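Long-range contacts in beta-1,3-glucanosyltransferase (PDB 4WTP), which is a fungal carbohydrate-active enzyme of glycosyl hydrolase family 17, folded as a single-chain (beta/alpha)8 barrel: residues A[39-44]-A[260-265]; A[67-72]-A[90-95]; A[140-145]-A[171-176]; A[194-199]-A[244-249]; A[224-229]-A[240-245]. One frame throughout, in Å; residues are numbered along the deposited sequence. Where two conformers were deposited one is given.

Contact 1: residues A[39-44]-A[260-265]; sequences GINYGV and DLLYFS
Gly39 and Ile40 run parallel to Leu262 and Tyr263, with Tyr263 N giving a hydrogen bond to Gly39 O (3.1 Å) and Asn41 N another to Tyr263 O (2.9 Å), while the bond from Gly39 N to Leu261 O is weak. Leu262 CA also nears Gly39 O, a CA-H...O contact at 3.3 Å. Beside the bare glycine backbone lies the Leu262 side chain, its CD2 3.7 Å from Gly39 CA. On the face bearing Ile40 and Tyr263, Ile40 CG2 lies near Tyr263 O in one of its two modelled conformers, and the tyrosine ring leads away to Tyr246 and Leu247 of helix 240-256. Asn41 leans into 260-265. With CG anti to its own carbonyl carbon (chi1 -73°), its side chain crosses that of Leu262 at about a right angle, ND2 3.7 Å from Leu262 CB, and ND2 adds a weak bond to Tyr263 O. The same amide donates to Ser222 O and receives Arg70 NH2 on OD1, partners that fix its rotation. A cis peptide between Phe264 and Ser265 folds Ser265 CB over the centre of the Phe264 ring, 3.7 Å above its plane. Strand 262-263 also bonds to strand 219-223 on its far side, and so the first and last strands meet here at the closing seam of a (beta/alpha)8, or TIM, barrel.

Contact 2: residues A[67-72]-A[90-95]; sequences NRVRTF and LGMRIY
Strands 68-71 and 93-98 pair in parallel in the barrel wall, Arg68 beside Arg93, Val69 beside Ile94 and Arg70 beside Tyr95. Backbone bonds alternate, from Arg93 N to Asn67 O (2.7 Å) through to Thr71 N on Tyr95 O (3.2 Å). Before the strands, Asn67 ND2 donates to Gly91 O at 3.0 Å, in the carbonyl plane and on a lone pair, gripping the Schellman turn that ends helix 79-90. On one face Arg68, extended through chi1 and chi2 (both 179°), brings CD to the edge of the Tyr95 ring, 3.6 Å from CE1. Its guanidinium and that of Arg93, planes 75° apart, both form salt bridges with Asp126, and Arg68 NH2 bonds to Tyr38 O, while Tyr95 OH bonds to Tyr38 OH and Lys220. The other face is apolar: Val69 CG2 meets Ile94 CG1 at 4.1 Å, under Thr87 and Ala83 of helix 79-90. Adjacent parallel strands with the intervening helix packed over them form the beta-alpha-beta crossover unit of the TIM barrel.

Contact 3: residues A[140-145]-A[171-176]; sequences TDPQSL and KFPEVV
Pro142 meets Pro173 and Val176 where helices 142-156 and 174-177, two of the outer helices of the (beta/alpha)8 barrel, begin close together; the touch is mainly between apolar side chains. Pro142 CB sits 3.9 Å from Pro173 CG, the two rings crossing at about a right angle. Val176 enters from the other helix with CG2, which is anti to its own carbonyl carbon and lies 3.5 Å from Pro142 O and 4.1 Å from Leu145 CD2, a buried corner of the interface. Val175 adds CG2 near Pro142 CB and CG1 near Gln143 OE1, but it was modelled in two conformers, and those touches are less certain. Further out, the loop residue Leu135 lies against both Leu145 and Pro173, and Thr165 of strand 163-167 backs Val176, tying the pair to the barrel wall. Gln143, bent at chi2, turns its NE2 to Asn147 one helical turn on. Pro142 is the first residue of its helix, whose start is capped by Asp141. Leu145 N bonds back to Asp141 O. Pro173 holds the equivalent N-cap position in the partner helix. The Asp141 carboxylate is gripped twice by Ser144: OG bonds to OD1 on its syn side at 2.6 Å, and Ser144 N reaches OD2 from above the carboxylate plane at 3.0 Å.

Contact 4: residues A[194-199]-A[244-249]; sequences VTIDNA and NKYLHD
Helices 196-212 and 240-256 belong to the outer helical layer of the barrel, and here Ile196, Asp197 and Ala199 lie against Lys245 and Tyr246. Ile196, its CG1 anti to the backbone N (chi1 -177°), rests that carbon along the Lys245 chain, 3.9 Å from CD, and the turn at chi2 (60°) sends CD1 to within 3.8 Å of Tyr246 CB. Ala199 CB packs 3.5 Å from Tyr246 CE1. Tyr246 OH bonds onward to Thr224, and the ring also meets Trp226. Asp197 OD1 approaches Lys245 at CE (3.2 Å), but NZ stays 4.3 Å off, too far for a salt bridge. The bend at chi4 instead turns NZ to Asp249 OD2 of its own helix, a salt bridge of 2.7 Å on the syn lone pair. Two waters span the gap: one between Ile196 O and Asp249 OD2, the other from Asp197 O to Lys245 NZ. Side-by-side packing of two consecutive outer helices, with strand 219-223 between them in the chain, is characteristic of the (beta/alpha)8 barrel.

Contact 5: residues A[224-229]-A[240-245]; sequences TGWPSA and VENENK
Trp226 lays its indole against the backbone of Asn242, whose O stands over one ring face, and NE1 comes 3.4 Å from Asn242 CB. The two side chains run side by side in one direction, ring and amide planes 83° apart; Trp226 NE1 and Asn242 ND2 both donate to Val237 O, so one carbonyl ties their polar ends. Glu243 reaches across next to them. Its CG is anti to the backbone N (chi1 -178°) and the chain extended, which carries CG to 3.1 Å from Trp226 O and OE1 to 3.3 Å from Ser228 CB. The loop after strand 219-223 is thereby pressed onto the first turn of helix 240-256, the last strand-to-helix connection before the barrel closes. Lys289 joins both sides: it forms a salt bridge with Glu243 OE1 and a hydrogen bond with Ser228 OG. Ser228 CB also touches Val240 CG1 at 3.9 Å. Ser228 O and Val240 N, 3.3 Å apart, are too badly angled to bond.

In the fold
From the N terminus, strand 39-41 opens contact 1, which is completed only at strand 262-263, so the other four contacts fall within its span. Contact 2 comes next, a short loop around helix 79-90, and it touches contact 1 because strands 39-41 and 68-71 are neighbours. Contact 3 closes later, about 27 Å from contact 2 between centres, joining two helix starts at the outer layer. Contact 4 then opens at 194-199 and contact 5 later, at 224-229; the two close on overlapping parts of helix 240-256, sharing Asn244 and Lys245. Through Tyr246, Leu247, Thr224 and Gly225 that pair adjoins Tyr263 and Phe264 of contact 1.

Contact 1: residues A[39-44]-A[260-265]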
# COMPACT_ATOMS: atom_id res chain seq x y z
N GLY A 39 5.23 -6.75 3.11
CA GLY A 39 3.83 -6.93 2.75
C GLY A 39 3.60 -6.51 1.33
O GLY A 39 4.48 -5.91 0.71
N ILE A 40 2.44 -6.85 0.78
CA ILE A 40 2.13 -6.53 -0.62
C ILE A 40 0.74 -5.92 -0.73
O ILE A 40 -0.25 -6.39 -0.11
CB ILE A 40 2.22 -7.80 -1.51
CG1 ILE A 40 3.56 -8.51 -1.40
CG2 ILE A 40 2.07 -7.44 -2.97
CD1 ILE A 40 3.61 -9.85 -2.09
N ASN A 41 0.66 -4.84 -1.51
CA ASN A 41 -0.59 -4.20 -1.82
C ASN A 41 -1.47 -5.09 -2.68
O ASN A 41 -0.98 -5.68 -3.65
CB ASN A 41 -0.33 -2.87 -2.52
CG ASN A 41 0.21 -1.83 -1.55
OD1 ASN A 41 -0.43 -1.50 -0.54
ND2 ASN A 41 1.39 -1.33 -1.82
N TYR A 42 -2.75 -5.16 -2.34
CA TYR A 42 -3.69 -6.05 -3.01
C TYR A 42 -4.86 -5.27 -3.54
O TYR A 42 -5.69 -4.80 -2.77
CB TYR A 42 -4.12 -7.16 -2.03
CG TYR A 42 -5.19 -8.07 -2.58
CD1 TYR A 42 -4.87 -9.02 -3.53
CD2 TYR A 42 -6.52 -7.95 -2.16
CE1 TYR A 42 -5.85 -9.86 -4.05
CE2 TYR A 42 -7.51 -8.79 -2.65
CZ TYR A 42 -7.16 -9.76 -3.59
OH TYR A 42 -8.12 -10.60 -4.10
N GLY A 43 -4.94 -5.15 -4.86
CA GLY A 43 -5.98 -4.35 -5.49
C GLY A 43 -7.30 -5.08 -5.61
O GLY A 43 -7.33 -6.29 -5.74
N VAL A 44 -8.38 -4.31 -5.55
CA VAL A 44 -9.74 -4.84 -5.68
C VAL A 44 -10.45 -4.21 -6.87
O VAL A 44 -10.51 -2.98 -6.97
CB VAL A 44 -10.53 -4.56 -4.38
CG1 VAL A 44 -12.03 -4.56 -4.65
CG2 VAL A 44 -10.13 -5.56 -3.31
N ASP A 260 10.10 -0.72 6.56
CA ASP A 260 8.94 -1.56 6.22
C ASP A 260 8.29 -1.04 4.93
O ASP A 260 7.94 0.14 4.84
CB ASP A 260 7.90 -1.58 7.36
CG ASP A 260 8.41 -2.22 8.65
OD1 ASP A 260 9.40 -2.97 8.62
OD2 ASP A 260 7.74 -1.96 9.67
N LEU A 261 8.14 -1.95 3.97
CA LEU A 261 7.64 -1.62 2.64
C LEU A 261 6.45 -2.50 2.24
O LEU A 261 6.53 -3.73 2.35
CB LEU A 261 8.76 -1.84 1.62
CG LEU A 261 8.35 -1.95 0.15
CD1 LEU A 261 7.85 -0.60 -0.32
CD2 LEU A 261 9.51 -2.45 -0.70
N LEU A 262 5.40 -1.87 1.73
CA LEU A 262 4.31 -2.60 1.06
C LEU A 262 4.53 -2.41 -0.44
O LEU A 262 4.40 -1.27 -0.96
CB LEU A 262 2.95 -2.01 1.46
CG LEU A 262 2.65 -2.09 2.96
CD1 LEU A 262 1.32 -1.37 3.24
CD2 LEU A 262 2.67 -3.54 3.46
N TYR A 263 4.87 -3.49 -1.12
CA TYR A 263 5.19 -3.39 -2.55
C TYR A 263 3.92 -3.27 -3.39
O TYR A 263 2.90 -3.87 -3.07
CB TYR A 263 6.03 -4.60 -2.97
CG TYR A 263 6.63 -4.39 -4.34
CD1 TYR A 263 7.79 -3.62 -4.51
CD2 TYR A 263 6.00 -4.87 -5.48
CE1 TYR A 263 8.30 -3.34 -5.76
CE2 TYR A 263 6.50 -4.60 -6.74
CZ TYR A 263 7.64 -3.83 -6.87
OH TYR A 263 8.13 -3.51 -8.12
N PHE A 264 3.99 -2.48 -4.46
CA PHE A 264 2.83 -2.28 -5.35
C PHE A 264 3.12 -2.93 -6.71
O PHE A 264 4.01 -2.45 -7.41
CB PHE A 264 2.58 -0.77 -5.55
CG PHE A 264 1.31 -0.47 -6.28
CD1 PHE A 264 1.29 -0.40 -7.68
CD2 PHE A 264 0.11 -0.35 -5.58
CE1 PHE A 264 0.09 -0.17 -8.36
CE2 PHE A 264 -1.08 -0.13 -6.25
CZ PHE A 264 -1.10 -0.04 -7.65
N SER A 265 2.41 -3.97 -7.10
CA SER A 265 1.27 -4.55 -6.36
C SER A 265 1.33 -6.07 -6.56
O SER A 265 2.22 -6.59 -7.24
CB SER A 265 -0.06 -4.01 -6.95
OG SER A 265 -0.23 -4.39 -8.31

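Contact 2: residues A[67-72]-A[90-95]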
# COMPACT_ATOMS: atom_id res chain seq x y z
N ASN A 67 3.86 -12.62 4.34
CA ASN A 67 2.79 -12.99 5.25
C ASN A 67 1.82 -11.85 5.49
O ASN A 67 1.02 -11.93 6.43
CB ASN A 67 3.33 -13.46 6.61
CG ASN A 67 2.37 -14.39 7.31
OD1 ASN A 67 1.87 -15.32 6.69
ND2 ASN A 67 2.09 -14.13 8.58
N ARG A 68 1.81 -10.83 4.63
CA ARG A 68 1.04 -9.61 4.93
C ARG A 68 0.53 -8.95 3.66
O ARG A 68 1.27 -8.86 2.67
CB ARG A 68 1.93 -8.64 5.69
CG ARG A 68 1.28 -7.33 6.05
CD ARG A 68 2.23 -6.45 6.84
NE ARG A 68 2.44 -6.91 8.21
CZ ARG A 68 3.56 -7.47 8.68
NH1 ARG A 68 3.65 -7.79 9.96
NH2 ARG A 68 4.58 -7.75 7.87
N VAL A 69 -0.73 -8.51 3.67
CA VAL A 69 -1.32 -7.81 2.54
C VAL A 69 -1.89 -6.48 2.99
O VAL A 69 -2.01 -6.19 4.19
CB VAL A 69 -2.40 -8.63 1.80
CG1 VAL A 69 -1.82 -9.93 1.27
CG2 VAL A 69 -3.56 -8.91 2.74
N ARG A 70 -2.25 -5.63 2.03
CA ARG A 70 -2.86 -4.36 2.33
C ARG A 70 -4.01 -4.11 1.38
O ARG A 70 -3.86 -4.29 0.17
CB ARG A 70 -1.85 -3.21 2.22
CG ARG A 70 -2.39 -1.79 2.43
CD ARG A 70 -3.01 -1.19 1.16
NE ARG A 70 -3.38 0.21 1.33
CZ ARG A 70 -2.56 1.23 1.10
NH1 ARG A 70 -2.99 2.48 1.28
NH2 ARG A 70 -1.31 1.02 0.70
N THR A 71 -5.15 -3.70 1.94
CA THR A 71 -6.33 -3.29 1.17
C THR A 71 -6.50 -1.80 1.19
O THR A 71 -6.07 -1.14 2.13
CB THR A 71 -7.60 -4.01 1.70
OG1 THR A 71 -7.65 -3.89 3.13
CG2 THR A 71 -7.55 -5.48 1.33
N PHE A 72 -7.14 -1.26 0.14
CA PHE A 72 -7.23 0.18 -0.04
C PHE A 72 -8.49 0.89 0.49
O PHE A 72 -8.47 2.09 0.73
CB PHE A 72 -7.01 0.58 -1.52
CG PHE A 72 -5.58 0.44 -1.96
CD1 PHE A 72 -4.68 1.47 -1.75
CD2 PHE A 72 -5.12 -0.75 -2.53
CE1 PHE A 72 -3.34 1.33 -2.14
CE2 PHE A 72 -3.80 -0.90 -2.92
CZ PHE A 72 -2.91 0.15 -2.72
N LEU A 90 -5.41 -18.00 6.89
CA LEU A 90 -4.09 -18.39 6.38
C LEU A 90 -2.97 -18.01 7.32
O LEU A 90 -1.79 -18.29 7.03
CB LEU A 90 -3.85 -17.79 4.99
CG LEU A 90 -4.83 -18.24 3.91
CD1 LEU A 90 -4.48 -17.60 2.58
CD2 LEU A 90 -4.83 -19.76 3.81
N GLY A 91 -3.32 -17.41 8.45
CA GLY A 91 -2.32 -17.02 9.44
C GLY A 91 -1.51 -15.81 8.96
O GLY A 91 -0.33 -15.66 9.36
N MET A 92 -2.11 -15.02 8.09
CA MET A 92 -1.46 -13.82 7.54
C MET A 92 -1.85 -12.54 8.32
O MET A 92 -2.81 -12.56 9.09
CB MET A 92 -1.80 -13.66 6.04
CG MET A 92 -1.41 -14.84 5.14
SD MET A 92 -1.88 -14.70 3.37
CE MET A 92 -0.57 -13.59 2.80
N ARG A 93 -1.12 -11.45 8.08
CA ARG A 93 -1.42 -10.16 8.70
C ARG A 93 -1.94 -9.17 7.66
O ARG A 93 -1.84 -9.45 6.44
CB ARG A 93 -0.16 -9.57 9.34
CG ARG A 93 0.74 -10.54 10.08
CD ARG A 93 0.25 -10.77 11.47
NE ARG A 93 0.10 -9.53 12.23
CZ ARG A 93 -0.48 -9.48 13.44
NH1 ARG A 93 -0.97 -10.58 13.99
NH2 ARG A 93 -0.57 -8.32 14.07
N ILE A 94 -2.43 -8.01 8.09
CA ILE A 94 -3.06 -7.06 7.16
C ILE A 94 -2.91 -5.61 7.60
O ILE A 94 -3.01 -5.30 8.79
CB ILE A 94 -4.56 -7.42 6.92
CG1 ILE A 94 -5.14 -6.63 5.76
CG2 ILE A 94 -5.40 -7.30 8.19
CD1 ILE A 94 -6.46 -7.19 5.24
N TYR A 95 -2.72 -4.70 6.64
CA TYR A 95 -2.93 -3.26 6.87
C TYR A 95 -4.26 -2.94 6.22
O TYR A 95 -4.49 -3.26 5.04
CB TYR A 95 -1.86 -2.41 6.17
CG TYR A 95 -0.58 -2.23 6.96
CD1 TYR A 95 0.33 -3.28 7.13
CD2 TYR A 95 -0.27 -0.99 7.50
CE1 TYR A 95 1.51 -3.09 7.86
CE2 TYR A 95 0.89 -0.79 8.20
CZ TYR A 95 1.75 -1.84 8.41
OH TYR A 95 2.93 -1.63 9.09
O HOH W 1 0.90 -17.80 7.32

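Contact 3: residues A[140-145]-A[171-176]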
# COMPACT_ATOMS: atom_id res chain seq x y z
N THR A 140 -9.23 17.60 1.00
CA THR A 140 -9.54 18.40 2.16
C THR A 140 -8.27 19.12 2.59
O THR A 140 -7.19 18.90 2.03
CB THR A 140 -10.20 17.58 3.31
OG1 THR A 140 -10.73 18.50 4.27
CG2 THR A 140 -9.17 16.68 4.00
N ASP A 141 -8.41 19.99 3.59
CA ASP A 141 -7.29 20.77 4.08
C ASP A 141 -6.59 19.99 5.19
O ASP A 141 -7.18 19.08 5.78
CB ASP A 141 -7.82 22.12 4.61
CG ASP A 141 -8.79 21.95 5.78
OD1 ASP A 141 -9.98 21.67 5.54
OD2 ASP A 141 -8.34 22.00 6.93
N PRO A 142 -5.33 20.36 5.49
CA PRO A 142 -4.58 19.66 6.54
C PRO A 142 -5.26 19.56 7.90
O PRO A 142 -5.26 18.49 8.49
CB PRO A 142 -3.26 20.45 6.61
CG PRO A 142 -3.09 20.92 5.22
CD PRO A 142 -4.46 21.33 4.78
N GLN A 143 -5.82 20.66 8.41
CA GLN A 143 -6.43 20.58 9.74
C GLN A 143 -7.63 19.62 9.77
O GLN A 143 -7.80 18.88 10.74
CB GLN A 143 -6.85 21.97 10.27
CG GLN A 143 -7.39 21.98 11.70
CD GLN A 143 -6.30 21.74 12.71
OE1 GLN A 143 -5.27 22.41 12.67
NE2 GLN A 143 -6.49 20.78 13.60
N SER A 144 -8.46 19.66 8.73
CA SER A 144 -9.61 18.73 8.64
C SER A 144 -9.18 17.27 8.57
O SER A 144 -9.78 16.42 9.22
CB SER A 144 -10.49 19.09 7.44
OG SER A 144 -11.04 20.40 7.59
N LEU A 145 -8.12 16.98 7.83
CA LEU A 145 -7.59 15.64 7.82
C LEU A 145 -7.05 15.25 9.20
O LEU A 145 -7.34 14.16 9.70
CB LEU A 145 -6.52 15.49 6.74
CG LEU A 145 -5.90 14.10 6.69
CD1 LEU A 145 -6.94 13.03 6.39
CD2 LEU A 145 -4.81 14.11 5.62
N LYS A 171 3.88 15.93 1.11
CA LYS A 171 2.55 16.21 1.68
C LYS A 171 2.35 15.62 3.09
O LYS A 171 1.37 14.92 3.38
CB LYS A 171 1.47 15.67 0.76
CG LYS A 171 1.26 16.49 -0.49
CD LYS A 171 0.84 17.91 -0.16
CE LYS A 171 0.41 18.59 -1.44
NZ LYS A 171 -0.05 19.98 -1.16
N PHE A 172 3.29 15.92 3.97
CA PHE A 172 3.18 15.54 5.38
C PHE A 172 3.31 16.79 6.27
O PHE A 172 4.32 16.99 6.92
CB PHE A 172 4.21 14.48 5.73
CG PHE A 172 3.82 13.11 5.24
CD1 PHE A 172 2.95 12.32 6.00
CD2 PHE A 172 4.31 12.60 4.02
CE1 PHE A 172 2.58 11.04 5.56
CE2 PHE A 172 3.93 11.33 3.59
CZ PHE A 172 3.06 10.58 4.35
N PRO A 173 2.28 17.65 6.29
CA PRO A 173 2.33 18.87 7.10
C PRO A 173 2.25 18.52 8.58
O PRO A 173 1.65 17.50 8.97
CB PRO A 173 1.08 19.62 6.66
CG PRO A 173 0.14 18.53 6.25
CD PRO A 173 1.01 17.53 5.55
N GLU A 174 2.81 19.41 9.40
CA GLU A 174 2.97 19.17 10.80
C GLU A 174 1.66 18.87 11.51
O GLU A 174 1.63 18.01 12.38
CB GLU A 174 3.67 20.39 11.43
CG GLU A 174 4.06 20.17 12.87
CD GLU A 174 4.81 21.35 13.47
OE1 GLU A 174 4.94 22.41 12.82
OE2 GLU A 174 5.24 21.19 14.62
N VAL A 175 0.59 19.58 11.16
CA VAL A 175 -0.68 19.39 11.87
C VAL A 175 -1.21 17.98 11.69
O VAL A 175 -1.86 17.43 12.59
CB VAL A 175 -1.75 20.42 11.48
CG1 VAL A 175 -1.39 21.78 12.05
CG2 VAL A 175 -1.96 20.48 9.97
N VAL A 176 -0.95 17.38 10.53
CA VAL A 176 -1.33 15.99 10.27
C VAL A 176 -0.40 15.01 11.00
O VAL A 176 -0.85 14.10 11.70
CB VAL A 176 -1.35 15.69 8.75
CG1 VAL A 176 -1.52 14.20 8.48
CG2 VAL A 176 -2.49 16.46 8.08

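Contact 4: residues A[194-199]-A[244-249]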
# COMPACT_ATOMS: atom_id res chain seq x y z
N VAL A 194 12.28 9.05 -13.91
CA VAL A 194 13.63 8.64 -13.47
C VAL A 194 14.04 7.34 -14.18
O VAL A 194 13.28 6.37 -14.22
CB VAL A 194 13.67 8.47 -11.95
CG1 VAL A 194 15.03 7.98 -11.47
CG2 VAL A 194 13.30 9.80 -11.28
N THR A 195 15.23 7.33 -14.76
CA THR A 195 15.70 6.13 -15.45
C THR A 195 15.88 5.00 -14.43
O THR A 195 16.22 5.23 -13.27
CB THR A 195 17.00 6.40 -16.24
OG1 THR A 195 17.29 5.30 -17.12
CG2 THR A 195 18.18 6.64 -15.30
N ILE A 196 15.71 3.77 -14.90
CA ILE A 196 15.67 2.63 -14.00
C ILE A 196 16.89 2.52 -13.06
O ILE A 196 16.76 2.18 -11.87
CB ILE A 196 15.42 1.33 -14.79
CG1 ILE A 196 15.31 0.12 -13.83
CG2 ILE A 196 16.47 1.10 -15.90
CD1 ILE A 196 14.19 0.20 -12.80
N ASP A 197 18.10 2.78 -13.56
CA ASP A 197 19.29 2.59 -12.74
C ASP A 197 19.31 3.47 -11.50
O ASP A 197 19.98 3.17 -10.50
CB ASP A 197 20.56 2.84 -13.57
CG ASP A 197 20.82 1.79 -14.59
OD1 ASP A 197 20.14 0.75 -14.58
OD2 ASP A 197 21.75 1.99 -15.40
N ASN A 198 18.60 4.60 -11.60
CA ASN A 198 18.54 5.59 -10.54
C ASN A 198 17.25 5.51 -9.70
O ASN A 198 17.09 6.27 -8.78
CB ASN A 198 18.64 7.02 -11.15
CG ASN A 198 19.78 7.22 -12.15
OD1 ASN A 198 20.66 6.38 -12.28
ND2 ASN A 198 19.74 8.32 -12.89
N ALA A 199 16.34 4.61 -10.02
CA ALA A 199 15.00 4.68 -9.46
C ALA A 199 14.93 4.35 -7.96
O ALA A 199 14.32 5.12 -7.18
CB ALA A 199 14.07 3.80 -10.27
N ASN A 244 11.83 -6.18 -12.79
CA ASN A 244 12.68 -7.10 -12.03
C ASN A 244 13.80 -6.37 -11.31
O ASN A 244 14.03 -6.59 -10.13
CB ASN A 244 13.25 -8.15 -13.00
CG ASN A 244 13.83 -9.35 -12.27
OD1 ASN A 244 13.21 -9.90 -11.38
ND2 ASN A 244 15.03 -9.74 -12.67
N LYS A 245 14.48 -5.47 -12.02
CA LYS A 245 15.55 -4.68 -11.42
C LYS A 245 15.02 -3.80 -10.28
O LYS A 245 15.63 -3.73 -9.20
CB LYS A 245 16.27 -3.85 -12.47
CG LYS A 245 17.27 -2.89 -11.87
CD LYS A 245 18.19 -2.27 -12.91
CE LYS A 245 19.08 -1.20 -12.28
NZ LYS A 245 19.78 -1.57 -11.01
N TYR A 246 13.90 -3.12 -10.51
CA TYR A 246 13.34 -2.21 -9.51
C TYR A 246 12.96 -3.00 -8.27
O TYR A 246 13.27 -2.62 -7.14
CB TYR A 246 12.11 -1.47 -10.06
CG TYR A 246 11.68 -0.34 -9.13
CD1 TYR A 246 12.51 0.76 -8.95
CD2 TYR A 246 10.49 -0.39 -8.42
CE1 TYR A 246 12.13 1.82 -8.12
CE2 TYR A 246 10.09 0.66 -7.59
CZ TYR A 246 10.93 1.74 -7.43
OH TYR A 246 10.59 2.80 -6.62
N LEU A 247 12.29 -4.14 -8.46
CA LEU A 247 11.91 -5.01 -7.36
C LEU A 247 13.15 -5.41 -6.54
O LEU A 247 13.18 -5.27 -5.31
CB LEU A 247 11.23 -6.26 -7.93
CG LEU A 247 10.84 -7.30 -6.92
CD1 LEU A 247 9.82 -6.77 -5.92
CD2 LEU A 247 10.32 -8.54 -7.64
N HIS A 248 14.18 -5.92 -7.23
CA HIS A 248 15.39 -6.34 -6.51
C HIS A 248 16.01 -5.18 -5.76
O HIS A 248 16.41 -5.35 -4.60
CB HIS A 248 16.41 -6.90 -7.50
CG HIS A 248 15.99 -8.19 -8.15
ND1 HIS A 248 16.80 -8.89 -8.97
CD2 HIS A 248 14.81 -8.90 -8.07
CE1 HIS A 248 16.16 -9.98 -9.41
NE2 HIS A 248 14.95 -10.01 -8.84
N ASP A 249 16.12 -4.03 -6.41
CA ASP A 249 16.82 -2.89 -5.81
C ASP A 249 16.06 -2.33 -4.62
O ASP A 249 16.67 -2.04 -3.59
CB ASP A 249 17.03 -1.75 -6.81
CG ASP A 249 18.01 -2.10 -7.91
OD1 ASP A 249 18.72 -3.12 -7.80
OD2 ASP A 249 18.07 -1.32 -8.89
O HOH W 2 16.77 1.13 -9.26
O HOH W 3 21.26 0.75 -10.29

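Contact 5: residues A[224-229]-A[240-245]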
# COMPACT_ATOMS: atom_id res chain seq x y z
N THR A 224 5.26 1.50 -3.71
CA THR A 224 6.15 1.82 -4.82
C THR A 224 6.20 0.57 -5.70
O THR A 224 5.92 -0.54 -5.23
CB THR A 224 7.57 2.21 -4.38
OG1 THR A 224 8.22 2.80 -5.50
CG2 THR A 224 8.39 0.99 -3.96
N GLY A 225 6.51 0.76 -6.97
CA GLY A 225 6.54 -0.34 -7.93
C GLY A 225 6.93 0.20 -9.29
O GLY A 225 7.20 1.40 -9.44
N TRP A 226 6.93 -0.66 -10.31
CA TRP A 226 7.45 -0.33 -11.62
C TRP A 226 6.71 -1.22 -12.61
O TRP A 226 6.62 -2.45 -12.40
CB TRP A 226 8.96 -0.60 -11.69
CG TRP A 226 9.59 -0.05 -12.93
CD1 TRP A 226 9.55 -0.58 -14.22
CD2 TRP A 226 10.33 1.21 -13.02
NE1 TRP A 226 10.27 0.25 -15.07
CE2 TRP A 226 10.76 1.33 -14.40
CE3 TRP A 226 10.72 2.18 -12.12
CZ2 TRP A 226 11.51 2.40 -14.84
CZ3 TRP A 226 11.45 3.27 -12.59
CH2 TRP A 226 11.85 3.37 -13.92
N PRO A 227 6.24 -0.67 -13.74
CA PRO A 227 5.45 -1.46 -14.68
C PRO A 227 6.29 -2.29 -15.64
O PRO A 227 7.39 -1.91 -16.07
CB PRO A 227 4.65 -0.40 -15.45
CG PRO A 227 5.59 0.77 -15.49
CD PRO A 227 6.27 0.75 -14.13
N SER A 228 5.77 -3.46 -15.99
CA SER A 228 6.51 -4.34 -16.91
C SER A 228 6.20 -4.13 -18.40
O SER A 228 6.87 -4.71 -19.24
CB SER A 228 6.26 -5.80 -16.56
OG SER A 228 4.88 -6.11 -16.66
N ALA A 229 5.18 -3.34 -18.71
CA ALA A 229 4.79 -3.08 -20.11
C ALA A 229 3.95 -1.83 -20.16
O ALA A 229 3.55 -1.30 -19.11
CB ALA A 229 4.03 -4.26 -20.71
N VAL A 240 9.87 -5.94 -18.49
CA VAL A 240 9.98 -6.96 -17.44
C VAL A 240 11.36 -6.88 -16.77
O VAL A 240 11.46 -7.04 -15.57
CB VAL A 240 9.70 -8.38 -17.97
CG1 VAL A 240 8.31 -8.47 -18.58
CG2 VAL A 240 10.76 -8.80 -18.97
N GLU A 241 12.40 -6.61 -17.54
CA GLU A 241 13.73 -6.54 -16.97
C GLU A 241 13.80 -5.37 -15.99
O GLU A 241 14.44 -5.47 -14.94
CB GLU A 241 14.80 -6.38 -18.07
CG GLU A 241 15.21 -4.95 -18.41
CD GLU A 241 16.44 -4.84 -19.33
OE1 GLU A 241 17.55 -4.49 -18.85
OE2 GLU A 241 16.31 -5.10 -20.55
N ASN A 242 13.13 -4.26 -16.31
CA ASN A 242 13.14 -3.08 -15.45
C ASN A 242 12.30 -3.29 -14.21
O ASN A 242 12.70 -2.88 -13.12
CB ASN A 242 12.77 -1.78 -16.19
CG ASN A 242 13.87 -1.32 -17.11
OD1 ASN A 242 14.98 -1.90 -17.14
ND2 ASN A 242 13.58 -0.27 -17.86
N GLU A 243 11.12 -3.93 -14.33
CA GLU A 243 10.35 -4.24 -13.13
C GLU A 243 11.19 -5.15 -12.22
O GLU A 243 11.22 -4.98 -11.02
CB GLU A 243 8.99 -4.86 -13.42
CG GLU A 243 8.23 -5.10 -12.13
CD GLU A 243 6.88 -5.77 -12.26
OE1 GLU A 243 6.51 -6.26 -13.35
OE2 GLU A 243 6.20 -5.85 -11.21
N ASN A 244 11.83 -6.18 -12.79
CA ASN A 244 12.68 -7.10 -12.03
C ASN A 244 13.80 -6.37 -11.31
O ASN A 244 14.03 -6.59 -10.13
CB ASN A 244 13.25 -8.15 -13.00
CG ASN A 244 13.83 -9.35 -12.27
OD1 ASN A 244 13.21 -9.90 -11.38
ND2 ASN A 244 15.03 -9.74 -12.67
N LYS A 245 14.48 -5.47 -12.02
CA LYS A 245 15.55 -4.68 -11.42
C LYS A 245 15.02 -3.80 -10.28
O LYS A 245 15.63 -3.73 -9.20
CB LYS A 245 16.27 -3.85 -12.47
CG LYS A 245 17.27 -2.89 -11.87
CD LYS A 245 18.19 -2.27 -12.91
CE LYS A 245 19.08 -1.20 -12.28
NZ LYS A 245 19.78 -1.57 -11.01